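Local coordinates for heme-binding protein A / AI-2 binding protein A (Helicobacter pylori SS1, PDB 6OFQ) that binds short peptides in the periplasm and, as a substrate-binding protein of an ABC transporter, probably hands them over for uptake, at residues 44-49 with 183-188; 63-68 with 177-182; 78-83 with 92-97; 98-103 with 209-214; 114-119 with 162-167. One frame throughout, in Å; residues are numbered along the deposited sequence.

Contact 1: residues 44-49 with 183-188; sequences MDPALV and FLSILS
Asp45 and Leu187 meet where two buried loops, 44-49 and 183-188, pass each other, their side chains crossing at about a right angle. Seen from CB outward, the aspartate sends CG anti to its backbone N (chi1 180°), and CG lies 4.0 Å from Leu187 CD2. The same methyl lies 3.9 Å from OD2, an oxygen also held by Tyr134 and, in a salt bridge, by Arg125. OD1 turns back to its own loop and accepts Ala47 N at 3.1 Å, from above the carboxylate plane. The acid is thus fixed by polar bonds, while the leucine covers it with an apolar group. Farther along, Pro46 CG rests 3.5 Å from Ser185 OG, whose own bond goes to Asp182 O. Ala47 CB approaches Phe183 O to 3.5 Å, and Gln126 donates to that carbonyl. Beside helices 52-61 and 116-127, loop 44-49, shaped by an Asx turn at Asp45, packs against 183-188 without a hydrogen bond between them.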
# COMPACT_ATOMS: atom_id res chain seq x y z
N MET A 44 -12.10 -7.89 -3.54
CA MET A 44 -12.09 -8.53 -2.25
C MET A 44 -11.05 -9.67 -2.14
O MET A 44 -11.00 -10.31 -1.11
CB MET A 44 -13.49 -9.05 -1.88
CG MET A 44 -14.43 -7.88 -1.66
SD MET A 44 -14.09 -6.96 -0.15
CE MET A 44 -14.93 -5.43 -0.56
N ASP A 45 -10.25 -9.85 -3.17
CA ASP A 45 -9.07 -10.75 -3.10
C ASP A 45 -7.83 -9.86 -3.09
O ASP A 45 -7.46 -9.29 -4.11
CB ASP A 45 -9.04 -11.72 -4.30
CG ASP A 45 -7.86 -12.66 -4.30
OD1 ASP A 45 -6.91 -12.50 -3.49
OD2 ASP A 45 -7.89 -13.67 -5.04
N PRO A 46 -7.18 -9.74 -1.93
CA PRO A 46 -6.07 -8.78 -1.81
C PRO A 46 -4.85 -9.10 -2.62
O PRO A 46 -4.03 -8.21 -2.86
CB PRO A 46 -5.75 -8.77 -0.33
CG PRO A 46 -6.14 -10.12 0.06
CD PRO A 46 -7.37 -10.48 -0.68
N ALA A 47 -4.71 -10.36 -3.08
CA ALA A 47 -3.64 -10.71 -3.97
C ALA A 47 -3.78 -10.14 -5.36
O ALA A 47 -2.79 -10.05 -6.05
CB ALA A 47 -3.36 -12.20 -4.05
N LEU A 48 -4.97 -9.67 -5.73
CA LEU A 48 -5.18 -9.16 -7.07
C LEU A 48 -5.02 -7.64 -7.18
O LEU A 48 -5.12 -7.09 -8.29
CB LEU A 48 -6.64 -9.51 -7.47
CG LEU A 48 -6.88 -11.01 -7.63
CD1 LEU A 48 -8.34 -11.16 -8.08
CD2 LEU A 48 -5.95 -11.72 -8.56
N VAL A 49 -4.86 -6.97 -6.06
CA VAL A 49 -4.83 -5.49 -6.02
C VAL A 49 -3.59 -5.06 -5.24
O VAL A 49 -2.98 -5.89 -4.58
CB VAL A 49 -6.16 -4.96 -5.46
CG1 VAL A 49 -7.31 -5.15 -6.44
CG2 VAL A 49 -6.48 -5.55 -4.13
N PHE A 183 -1.19 -9.28 0.36
CA PHE A 183 -1.26 -10.19 -0.78
C PHE A 183 -1.09 -11.64 -0.41
O PHE A 183 -1.40 -12.51 -1.22
CB PHE A 183 -0.33 -9.73 -1.92
CG PHE A 183 1.13 -10.11 -1.73
CD1 PHE A 183 2.01 -9.46 -0.88
CD2 PHE A 183 1.65 -11.18 -2.45
CE1 PHE A 183 3.35 -9.76 -0.79
CE2 PHE A 183 2.99 -11.49 -2.38
CZ PHE A 183 3.85 -10.84 -1.51
N LEU A 184 -0.53 -11.88 0.78
CA LEU A 184 -0.33 -13.23 1.28
C LEU A 184 -1.37 -13.62 2.30
O LEU A 184 -1.17 -14.54 3.12
CB LEU A 184 1.10 -13.39 1.79
CG LEU A 184 2.13 -13.22 0.70
CD1 LEU A 184 3.53 -13.26 1.32
CD2 LEU A 184 1.98 -14.22 -0.46
N SER A 185 -2.53 -12.97 2.26
CA SER A 185 -3.68 -13.40 3.00
C SER A 185 -4.13 -14.84 2.72
O SER A 185 -3.94 -15.34 1.60
CB SER A 185 -4.82 -12.47 2.62
OG SER A 185 -4.69 -11.16 3.11
N ILE A 186 -4.67 -15.46 3.76
CA ILE A 186 -5.11 -16.86 3.64
C ILE A 186 -6.59 -16.94 3.25
O ILE A 186 -7.44 -16.56 4.05
CB ILE A 186 -4.82 -17.64 4.91
CG1 ILE A 186 -3.33 -17.56 5.32
CG2 ILE A 186 -5.19 -19.11 4.71
CD1 ILE A 186 -2.31 -17.81 4.23
N LEU A 187 -6.79 -17.39 2.01
CA LEU A 187 -8.17 -17.65 1.54
C LEU A 187 -8.49 -19.11 1.77
O LEU A 187 -7.61 -19.90 2.12
CB LEU A 187 -8.23 -17.36 0.05
CG LEU A 187 -8.38 -15.89 -0.36
CD1 LEU A 187 -7.23 -15.01 0.09
CD2 LEU A 187 -8.60 -15.78 -1.85
N SER A 188 -9.78 -19.44 1.64
CA SER A 188 -10.22 -20.82 1.88
C SER A 188 -10.23 -21.65 0.61
O SER A 188 -10.99 -21.40 -0.35
CB SER A 188 -11.64 -20.81 2.43
OG SER A 188 -12.25 -22.11 2.37

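Contact 2: residues 63-68 with 177-182; sequences DTLVQF and ANLGMD
The backbone of Thr64-Phe68 runs past that of Leu179-Gly180 without a direct hydrogen bond, although Val66 O accepts a CA-H...O contact from Gly180 CA at 3.3 Å. The motif facing strand 66-68 is a type I beta turn, Asn178 to Met181, which continues from helix 175-178; the strand is an outermost one of a five-stranded antiparallel sheet. Two waters supply the polar link that the backbones lack. One donates to both Thr64 OG1 and Gly180 O; the other accepts from Leu65 N and donates to Leu179 O. Thr64 is a good example of a side chain divided between tasks. Its OG1, lying between the backbone N and the carbonyl carbon (chi1 38°), donates to Val66 O at 2.7 Å, while CG2 touches Met181 O at 3.4 Å and CB comes 3.3 Å from Leu179 O. Apolar groups fill the rest of the interface. Val66 CG2 lies 3.6 Å from Gly180 N and also touches Leu179 CB, and the CD1 methyls of Leu65 and Leu179 meet more loosely. Leu179 and Val66 both also touch Phe94 of strand 91-96, two places along the sheet. The ring of Phe68 presents its edge to the turn, with CE2 3.8 Å from Gly180 O and CZ 3.5 Å from Ala177 O.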
# COMPACT_ATOMS: atom_id res chain seq x y z
N ASP A 63 -6.72 -12.94 7.57
CA ASP A 63 -5.44 -13.02 8.25
C ASP A 63 -4.35 -13.57 7.39
O ASP A 63 -4.56 -14.19 6.34
CB ASP A 63 -5.55 -13.89 9.48
CG ASP A 63 -6.51 -13.30 10.49
OD1 ASP A 63 -6.34 -12.11 10.88
OD2 ASP A 63 -7.45 -13.99 10.93
N THR A 64 -3.15 -13.33 7.92
CA THR A 64 -1.89 -13.78 7.34
C THR A 64 -1.20 -14.76 8.33
O THR A 64 -1.67 -14.95 9.45
CB THR A 64 -0.98 -12.57 7.00
OG1 THR A 64 -1.12 -11.56 8.00
CG2 THR A 64 -1.36 -11.95 5.63
N LEU A 65 -0.05 -15.31 7.92
CA LEU A 65 0.69 -16.22 8.82
C LEU A 65 1.23 -15.53 10.08
O LEU A 65 1.17 -16.04 11.21
CB LEU A 65 1.81 -16.91 8.07
CG LEU A 65 1.37 -17.94 7.03
CD1 LEU A 65 2.63 -18.40 6.31
CD2 LEU A 65 0.77 -19.18 7.72
N VAL A 66 1.76 -14.33 9.86
CA VAL A 66 2.20 -13.41 10.89
C VAL A 66 1.51 -12.09 10.70
O VAL A 66 1.01 -11.86 9.58
CB VAL A 66 3.75 -13.24 10.90
CG1 VAL A 66 4.41 -14.63 10.99
CG2 VAL A 66 4.25 -12.47 9.68
N GLN A 67 1.40 -11.23 11.69
CA GLN A 67 0.74 -9.97 11.52
C GLN A 67 1.50 -8.86 12.20
O GLN A 67 2.42 -9.15 12.99
CB GLN A 67 -0.70 -9.98 12.02
CG GLN A 67 -0.82 -10.20 13.51
CD GLN A 67 -2.25 -10.46 13.96
OE1 GLN A 67 -3.06 -11.05 13.26
NE2 GLN A 67 -2.53 -10.12 15.20
N PHE A 68 1.07 -7.61 12.04
CA PHE A 68 1.76 -6.46 12.70
C PHE A 68 0.94 -6.04 13.89
O PHE A 68 -0.28 -5.77 13.80
CB PHE A 68 1.98 -5.35 11.67
CG PHE A 68 2.91 -5.83 10.60
CD1 PHE A 68 4.28 -5.87 10.85
CD2 PHE A 68 2.43 -6.20 9.39
CE1 PHE A 68 5.12 -6.39 9.88
CE2 PHE A 68 3.27 -6.72 8.42
CZ PHE A 68 4.60 -6.88 8.69
N ALA A 177 8.64 -10.55 7.39
CA ALA A 177 7.73 -9.41 7.37
C ALA A 177 6.82 -9.44 6.14
O ALA A 177 5.61 -9.15 6.22
CB ALA A 177 8.54 -8.12 7.33
N ASN A 178 7.33 -9.97 5.04
CA ASN A 178 6.56 -10.12 3.81
C ASN A 178 5.30 -10.96 4.06
O ASN A 178 4.19 -10.76 3.48
CB ASN A 178 7.30 -10.74 2.65
CG ASN A 178 8.38 -9.86 2.09
OD1 ASN A 178 8.42 -8.64 2.30
ND2 ASN A 178 9.24 -10.53 1.35
N LEU A 179 5.47 -12.00 4.87
CA LEU A 179 4.38 -12.94 5.17
C LEU A 179 3.28 -12.27 5.93
O LEU A 179 2.20 -12.87 6.08
CB LEU A 179 4.88 -14.17 5.96
CG LEU A 179 5.96 -14.94 5.21
CD1 LEU A 179 6.35 -16.10 6.15
CD2 LEU A 179 5.44 -15.43 3.91
N GLY A 180 3.42 -11.05 6.45
CA GLY A 180 2.37 -10.23 7.05
C GLY A 180 1.67 -9.36 6.06
O GLY A 180 0.72 -8.68 6.48
N MET A 181 2.07 -9.34 4.80
CA MET A 181 1.49 -8.42 3.81
C MET A 181 0.14 -8.95 3.28
O MET A 181 -0.02 -10.16 3.11
CB MET A 181 2.46 -8.14 2.69
CG MET A 181 3.67 -7.38 3.18
SD MET A 181 4.96 -7.12 1.97
CE MET A 181 4.05 -6.27 0.67
N ASP A 182 -0.70 -8.00 2.87
CA ASP A 182 -2.06 -8.31 2.46
C ASP A 182 -2.13 -9.33 1.29
O ASP A 182 -3.05 -10.15 1.29
CB ASP A 182 -2.73 -7.01 2.06
CG ASP A 182 -2.83 -6.03 3.21
OD1 ASP A 182 -1.80 -5.40 3.48
OD2 ASP A 182 -3.89 -5.94 3.85
O HOH W 1 -2.15 -9.13 6.69
O HOH W 2 0.77 -15.12 5.18

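Contact 3: residues 78-83 with 92-97; sequences ALATSW and YTFHLR
Arg97 grips one carbonyl of the opposing segment from the side: NE and NH2 both donate to Ala78 O, at 2.8 and 2.9 Å, with that oxygen in the guanidinium plane. Thr81 CG2 covers one face of the same group, 3.5 Å above its centre. The bend at chi3 (-67°) places NE for this reach, and the backbone of Arg97 adds a nearly straight bond from N to Leu79 O. Close packing continues among the buried Ala80, Phe94 and Leu96, and on to Trp83. Phe94 CD1 touches Ala80 CB at the ring edge and also Trp83 CB, 3.6 Å away; the indole itself lies obliquely to the phenyl ring, with planes at 38°. This side is closed further by Val66 and Leu179. Thr81, Ser82 and His95, by contrast, lie at the partly exposed rim, where a water links Thr81 OG1 to Leu96 O. Ser82 OG stands 3.2 Å from His95 CD2, and the imidazole NE2 is hydrogen-bonded to Asp84. Between the two sides run the ladder bonds Thr81 N to His95 O and His95 N to Ser82 O. The register slips by one residue between the Ala80-Leu96 and Ser82-His95 pairs, a beta bulge in the antiparallel hairpin of strands 75-85 and 91-96.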
# COMPACT_ATOMS: atom_id res chain seq x y z
N ALA A 78 0.07 -14.87 14.08
CA ALA A 78 -1.30 -14.75 13.55
C ALA A 78 -1.73 -16.17 13.24
O ALA A 78 -1.93 -16.95 14.18
CB ALA A 78 -1.38 -13.78 12.37
N LEU A 79 -1.98 -16.53 11.98
CA LEU A 79 -2.41 -17.89 11.64
C LEU A 79 -1.32 -18.93 11.95
O LEU A 79 -1.63 -20.13 12.03
CB LEU A 79 -2.96 -18.03 10.23
CG LEU A 79 -4.31 -17.29 10.01
CD1 LEU A 79 -4.72 -17.39 8.56
CD2 LEU A 79 -5.41 -17.87 10.93
N ALA A 80 -0.05 -18.49 12.02
CA ALA A 80 1.01 -19.30 12.62
C ALA A 80 1.14 -18.83 14.05
O ALA A 80 1.36 -17.64 14.37
CB ALA A 80 2.35 -19.15 11.90
N THR A 81 1.17 -19.79 14.98
CA THR A 81 1.43 -19.52 16.40
C THR A 81 2.91 -19.37 16.73
O THR A 81 3.27 -18.67 17.68
CB THR A 81 0.84 -20.56 17.36
OG1 THR A 81 1.23 -21.86 16.88
CG2 THR A 81 -0.73 -20.48 17.31
N SER A 82 3.75 -20.09 15.99
CA SER A 82 5.21 -20.00 16.19
C SER A 82 5.92 -20.45 14.92
O SER A 82 5.31 -20.94 13.96
CB SER A 82 5.63 -20.88 17.37
OG SER A 82 5.53 -22.21 16.99
N TRP A 83 7.24 -20.20 14.92
CA TRP A 83 7.98 -20.53 13.72
C TRP A 83 9.44 -20.65 14.09
O TRP A 83 9.89 -20.13 15.11
CB TRP A 83 7.82 -19.50 12.58
CG TRP A 83 8.04 -18.08 13.00
CD1 TRP A 83 9.22 -17.38 12.97
CD2 TRP A 83 7.06 -17.17 13.52
NE1 TRP A 83 9.03 -16.11 13.44
CE2 TRP A 83 7.72 -15.96 13.77
CE3 TRP A 83 5.70 -17.27 13.77
CZ2 TRP A 83 7.08 -14.87 14.33
CZ3 TRP A 83 5.08 -16.19 14.32
CH2 TRP A 83 5.76 -15.03 14.60
N TYR A 92 12.13 -21.84 6.59
CA TYR A 92 11.18 -21.28 7.56
C TYR A 92 10.07 -22.27 7.81
O TYR A 92 9.40 -22.66 6.87
CB TYR A 92 10.50 -19.99 7.06
CG TYR A 92 11.41 -18.81 6.88
CD1 TYR A 92 12.45 -18.78 5.98
CD2 TYR A 92 11.15 -17.63 7.59
CE1 TYR A 92 13.24 -17.66 5.82
CE2 TYR A 92 11.93 -16.50 7.40
CZ TYR A 92 12.95 -16.51 6.52
OH TYR A 92 13.77 -15.41 6.34
N THR A 93 9.93 -22.74 9.05
CA THR A 93 8.89 -23.70 9.38
C THR A 93 7.86 -23.03 10.31
O THR A 93 8.22 -22.49 11.34
CB THR A 93 9.47 -24.92 10.12
OG1 THR A 93 10.49 -25.53 9.32
CG2 THR A 93 8.41 -25.95 10.31
N PHE A 94 6.60 -23.01 9.83
CA PHE A 94 5.49 -22.37 10.54
C PHE A 94 4.55 -23.41 11.13
O PHE A 94 4.12 -24.34 10.44
CB PHE A 94 4.70 -21.45 9.59
CG PHE A 94 5.49 -20.22 9.22
CD1 PHE A 94 5.44 -19.04 9.98
CD2 PHE A 94 6.30 -20.23 8.09
CE1 PHE A 94 6.23 -17.96 9.67
CE2 PHE A 94 7.09 -19.15 7.75
CZ PHE A 94 7.06 -18.04 8.57
N HIS A 95 4.29 -23.23 12.41
CA HIS A 95 3.36 -24.06 13.13
C HIS A 95 2.02 -23.33 13.13
O HIS A 95 1.92 -22.25 13.70
CB HIS A 95 3.92 -24.30 14.56
CG HIS A 95 5.35 -24.79 14.58
ND1 HIS A 95 5.62 -26.10 14.28
CD2 HIS A 95 6.55 -24.17 14.63
CE1 HIS A 95 6.93 -26.28 14.23
NE2 HIS A 95 7.53 -25.13 14.44
N LEU A 96 0.98 -23.94 12.58
CA LEU A 96 -0.26 -23.27 12.29
C LEU A 96 -1.16 -23.39 13.52
O LEU A 96 -1.18 -24.42 14.25
CB LEU A 96 -0.89 -23.81 11.04
CG LEU A 96 -0.08 -23.80 9.74
CD1 LEU A 96 -0.92 -24.30 8.62
CD2 LEU A 96 0.44 -22.38 9.46
N ARG A 97 -1.93 -22.32 13.75
CA ARG A 97 -2.94 -22.28 14.79
C ARG A 97 -4.07 -23.27 14.48
O ARG A 97 -4.52 -23.34 13.32
CB ARG A 97 -3.55 -20.85 14.82
CG ARG A 97 -4.33 -20.52 16.09
CD ARG A 97 -4.74 -19.04 16.01
NE ARG A 97 -3.58 -18.16 16.09
CZ ARG A 97 -2.99 -17.70 17.19
NH1 ARG A 97 -3.35 -18.07 18.42
NH2 ARG A 97 -1.89 -16.94 17.08
O HOH W 3 -0.55 -24.07 17.10

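Contact 4: residues 98-103 with 209-214; sequences KGVYFH and VGTGPF
His103 makes two hydrogen bonds to loop 209-214. Its backbone N donates to Gly210 O at 2.9 Å, and its ring NE2 donates almost straight (172°) to Gly212 O, 3.0 Å away and close to the imidazole plane. Asn230 is a second donor to Gly212 O. Gly210 O, the acceptor of His103 N, also lies 3.0 Å above the centre of the His103 ring. With CG beside its own backbone N (chi1 -60°), the imidazole begins next to the N-H that binds this oxygen, and the ring packs tightly over that peptide.

The apolar contacts gather around Phe102. Thr211 CG2 makes a CH-pi contact over one face of the phenyl ring, 4.0 Å from its centroid and offset toward the rim. The same methyl meets Val100 CG1 at 3.6 Å. Val209 CG1 reaches Phe102 CB at 3.7 Å, the two side chains crossing at about a right angle. Thr211 OG1 turns elsewhere, to Asp63.

The touching parts of the loops are largely buried among structured elements: His103 touches Ile61 at the end of helix 52-61, Val100 and Thr211 lie on Leu79 of strand 75-85, and Phe214 opens strand 214-220.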
# COMPACT_ATOMS: atom_id res chain seq x y z
N LYS A 98 -4.45 -24.05 15.49
CA LYS A 98 -5.55 -25.01 15.37
C LYS A 98 -6.83 -24.39 15.86
O LYS A 98 -6.86 -23.49 16.70
CB LYS A 98 -5.18 -26.25 16.21
CG LYS A 98 -3.92 -26.97 15.71
CD LYS A 98 -3.73 -28.23 16.57
CE LYS A 98 -2.46 -28.95 16.19
NZ LYS A 98 -2.44 -30.21 16.97
N GLY A 99 -7.90 -24.98 15.36
CA GLY A 99 -9.26 -24.59 15.72
C GLY A 99 -9.68 -23.21 15.26
O GLY A 99 -10.58 -22.60 15.84
N VAL A 100 -9.11 -22.72 14.16
CA VAL A 100 -9.52 -21.45 13.55
C VAL A 100 -10.48 -21.88 12.46
O VAL A 100 -10.21 -22.74 11.62
CB VAL A 100 -8.29 -20.81 12.89
CG1 VAL A 100 -8.71 -19.59 12.07
CG2 VAL A 100 -7.23 -20.49 13.93
N TYR A 101 -11.60 -21.15 12.36
CA TYR A 101 -12.60 -21.41 11.36
C TYR A 101 -12.75 -20.23 10.40
O TYR A 101 -12.68 -19.07 10.86
CB TYR A 101 -13.95 -21.73 12.02
CG TYR A 101 -13.86 -23.09 12.71
CD1 TYR A 101 -14.11 -24.23 11.97
CD2 TYR A 101 -13.46 -23.22 14.02
CE1 TYR A 101 -13.93 -25.50 12.46
CE2 TYR A 101 -13.25 -24.49 14.55
CZ TYR A 101 -13.48 -25.59 13.76
OH TYR A 101 -13.31 -26.88 14.23
N PHE A 102 -13.04 -20.54 9.14
CA PHE A 102 -13.41 -19.52 8.18
C PHE A 102 -14.82 -18.99 8.47
O PHE A 102 -15.68 -19.70 8.98
CB PHE A 102 -13.31 -20.02 6.75
CG PHE A 102 -11.90 -20.11 6.24
CD1 PHE A 102 -11.25 -19.01 5.74
CD2 PHE A 102 -11.24 -21.35 6.32
CE1 PHE A 102 -9.94 -19.10 5.27
CE2 PHE A 102 -9.94 -21.43 5.84
CZ PHE A 102 -9.33 -20.35 5.25
N HIS A 103 -15.04 -17.75 8.04
CA HIS A 103 -16.37 -17.13 8.24
C HIS A 103 -17.52 -17.94 7.64
O HIS A 103 -17.37 -18.57 6.62
CB HIS A 103 -16.41 -15.80 7.51
CG HIS A 103 -15.37 -14.85 8.00
ND1 HIS A 103 -14.77 -13.96 7.15
CD2 HIS A 103 -14.86 -14.63 9.22
CE1 HIS A 103 -13.87 -13.26 7.82
NE2 HIS A 103 -13.92 -13.63 9.09
N VAL A 209 -14.26 -14.95 1.84
CA VAL A 209 -14.24 -15.75 3.03
C VAL A 209 -12.86 -15.75 3.69
O VAL A 209 -11.92 -16.16 3.04
CB VAL A 209 -14.71 -17.19 2.70
CG1 VAL A 209 -14.61 -18.09 3.91
CG2 VAL A 209 -16.16 -17.17 2.21
N GLY A 210 -12.78 -15.28 4.92
CA GLY A 210 -11.49 -15.18 5.64
C GLY A 210 -11.62 -15.71 7.03
O GLY A 210 -12.65 -16.30 7.42
N THR A 211 -10.62 -15.46 7.85
CA THR A 211 -10.61 -15.81 9.26
C THR A 211 -10.58 -14.63 10.23
O THR A 211 -10.55 -14.84 11.43
CB THR A 211 -9.41 -16.70 9.59
OG1 THR A 211 -8.19 -16.02 9.27
CG2 THR A 211 -9.41 -18.02 8.86
N GLY A 212 -10.56 -13.41 9.69
CA GLY A 212 -10.31 -12.26 10.52
C GLY A 212 -11.42 -11.80 11.42
O GLY A 212 -12.50 -12.42 11.45
N PRO A 213 -11.20 -10.67 12.09
CA PRO A 213 -12.10 -10.28 13.16
C PRO A 213 -13.43 -9.72 12.66
O PRO A 213 -14.31 -9.50 13.50
CB PRO A 213 -11.32 -9.23 13.92
CG PRO A 213 -10.26 -8.76 12.98
CD PRO A 213 -9.93 -9.94 12.10
N PHE A 214 -13.50 -9.35 11.38
CA PHE A 214 -14.76 -9.01 10.72
C PHE A 214 -15.03 -9.88 9.52
O PHE A 214 -14.11 -10.37 8.90
CB PHE A 214 -14.76 -7.52 10.29
CG PHE A 214 -14.63 -6.56 11.44
CD1 PHE A 214 -13.37 -6.16 11.86
CD2 PHE A 214 -15.74 -6.06 12.10
CE1 PHE A 214 -13.25 -5.30 12.92
CE2 PHE A 214 -15.64 -5.18 13.16
CZ PHE A 214 -14.37 -4.81 13.56

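Contact 5: residues 114-119 with 162-167; sequences FSAKDV and YTIRFT
Ser115, whose CB lies 4.4 Å from Tyr162 CE1, gives its backbone N to Asp118 OD2 at 2.9 Å, on the anti side of the carboxylate and at 159° at the hydrogen. Asp118 N returns a bond to Ser115 O, and the two together tie the first turn of helix 116-127 to the residue ahead of it. The motif is a helix laid against an antiparallel beta-sheet: the helix starts over strand 163-168, and no hydrogen bond joins the two six-residue segments. Ile164 carries the apolar contact. Its CG1 lies beside the backbone N (chi1 -72°), and CD1 enters the gap between two helix residues one turn apart. There it meets Ala116 CB at 4.0 Å and Val119 CB at 3.9 Å, and it also comes 3.8 Å from Ala116 O. The valine and isoleucine side chains slide past each other in opposite directions, and Val119 CG1 also lies 3.9 Å from Ile164 CG1. Leu96 of the neighbouring strand also touches Ala116. Thr163, at the next position toward Tyr162, has its CB turned from the helix, and its hydroxyl binds Asp160. At the partly exposed end, Tyr162 points a ring edge at the loop before the helix: CE1 stands 3.8 Å from Phe114 O.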
# COMPACT_ATOMS: atom_id res chain seq x y z
N PHE A 114 -9.48 -23.90 9.19
CA PHE A 114 -8.24 -23.52 8.53
C PHE A 114 -7.16 -24.58 8.78
O PHE A 114 -7.01 -25.09 9.88
CB PHE A 114 -7.80 -22.16 9.10
CG PHE A 114 -6.33 -21.86 8.92
CD1 PHE A 114 -5.81 -21.58 7.68
CD2 PHE A 114 -5.49 -21.90 10.01
CE1 PHE A 114 -4.44 -21.40 7.49
CE2 PHE A 114 -4.13 -21.63 9.86
CZ PHE A 114 -3.64 -21.37 8.60
N SER A 115 -6.42 -24.88 7.74
CA SER A 115 -5.33 -25.82 7.83
C SER A 115 -4.30 -25.50 6.75
O SER A 115 -4.44 -24.59 5.90
CB SER A 115 -5.89 -27.26 7.74
OG SER A 115 -6.31 -27.53 6.44
N ALA A 116 -3.28 -26.38 6.67
CA ALA A 116 -2.19 -26.16 5.78
C ALA A 116 -2.59 -26.07 4.32
O ALA A 116 -1.96 -25.36 3.52
CB ALA A 116 -1.14 -27.23 6.03
N LYS A 117 -3.64 -26.80 3.90
CA LYS A 117 -4.05 -26.72 2.51
C LYS A 117 -4.50 -25.33 2.06
O LYS A 117 -4.41 -25.00 0.89
CB LYS A 117 -5.16 -27.73 2.19
CG LYS A 117 -6.55 -27.45 2.74
CD LYS A 117 -7.51 -28.52 2.22
CE LYS A 117 -8.96 -28.15 2.48
NZ LYS A 117 -9.90 -29.26 2.15
N ASP A 118 -4.94 -24.51 3.01
CA ASP A 118 -5.39 -23.16 2.71
C ASP A 118 -4.17 -22.26 2.47
O ASP A 118 -4.20 -21.36 1.64
CB ASP A 118 -6.24 -22.58 3.81
CG ASP A 118 -7.44 -23.49 4.13
OD1 ASP A 118 -8.14 -23.65 3.10
OD2 ASP A 118 -7.65 -23.87 5.30
N VAL A 119 -3.08 -22.53 3.19
CA VAL A 119 -1.80 -21.83 2.93
C VAL A 119 -1.28 -22.19 1.55
O VAL A 119 -0.89 -21.35 0.78
CB VAL A 119 -0.80 -22.07 4.05
CG1 VAL A 119 0.47 -21.28 3.82
CG2 VAL A 119 -1.37 -21.77 5.43
N TYR A 162 -1.02 -28.98 10.00
CA TYR A 162 -0.83 -27.77 10.78
C TYR A 162 0.62 -27.29 10.73
O TYR A 162 1.05 -26.54 11.58
CB TYR A 162 -1.29 -27.90 12.24
CG TYR A 162 -2.75 -28.22 12.28
CD1 TYR A 162 -3.73 -27.27 11.98
CD2 TYR A 162 -3.13 -29.52 12.60
CE1 TYR A 162 -5.08 -27.62 12.04
CE2 TYR A 162 -4.47 -29.86 12.68
CZ TYR A 162 -5.42 -28.91 12.38
OH TYR A 162 -6.73 -29.33 12.53
N THR A 163 1.32 -27.67 9.67
CA THR A 163 2.76 -27.30 9.55
C THR A 163 3.11 -27.01 8.09
O THR A 163 2.96 -27.85 7.20
CB THR A 163 3.70 -28.42 10.10
OG1 THR A 163 3.21 -28.87 11.37
CG2 THR A 163 5.14 -27.90 10.25
N ILE A 164 3.63 -25.79 7.88
CA ILE A 164 4.08 -25.35 6.59
C ILE A 164 5.57 -25.04 6.60
O ILE A 164 6.06 -24.36 7.49
CB ILE A 164 3.27 -24.09 6.12
CG1 ILE A 164 1.82 -24.46 5.72
CG2 ILE A 164 4.01 -23.41 4.99
CD1 ILE A 164 1.72 -25.03 4.33
N ARG A 165 6.30 -25.56 5.62
CA ARG A 165 7.74 -25.28 5.51
C ARG A 165 8.06 -24.63 4.17
O ARG A 165 7.71 -25.15 3.11
CB ARG A 165 8.56 -26.57 5.62
CG ARG A 165 10.05 -26.32 5.43
CD ARG A 165 10.89 -27.52 5.86
NE ARG A 165 10.89 -27.60 7.33
CZ ARG A 165 11.24 -28.66 8.07
NH1 ARG A 165 11.55 -29.82 7.54
NH2 ARG A 165 11.20 -28.57 9.37
N PHE A 166 8.67 -23.45 4.22
CA PHE A 166 9.20 -22.76 3.06
C PHE A 166 10.68 -22.98 2.98
O PHE A 166 11.36 -22.91 4.02
CB PHE A 166 9.00 -21.23 3.19
CG PHE A 166 7.58 -20.75 3.17
CD1 PHE A 166 6.95 -20.37 1.98
CD2 PHE A 166 6.91 -20.61 4.35
CE1 PHE A 166 5.64 -19.91 1.99
CE2 PHE A 166 5.62 -20.13 4.38
CZ PHE A 166 4.98 -19.83 3.20
N THR A 167 11.14 -23.35 1.79
CA THR A 167 12.57 -23.34 1.53
C THR A 167 12.84 -22.30 0.48
O THR A 167 12.14 -22.23 -0.54
CB THR A 167 13.01 -24.74 1.02
OG1 THR A 167 12.63 -25.72 2.00
CG2 THR A 167 14.53 -24.74 0.77

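Overall arrangement
Contacts 1, 2 and 4 are buried, whereas contacts 3 and 5, farther from the centre of the chain than contacts 1 and 2, keep partly exposed sides. Contacts 2, 3 and 5 share one antiparallel sheet: backbone bonds run from Leu65 to Ala80 and from Phe94 to Ile164, joining 63-68, 78-83, 92-97 and 162-167 in sequence. The loops of contacts 1 and 4 join this sheet region through Ile186, bonded to Asp63, and Thr211, bonded to the same aspartate. Chemistry follows place. The hairpin of contact 3 relies on direct backbone and arginine bonds; contact 4 combines histidine bonds with packing on Phe102; contact 2 combines apolar packing with two bridging waters; contacts 1 and 5 rest on fit alone across their segments.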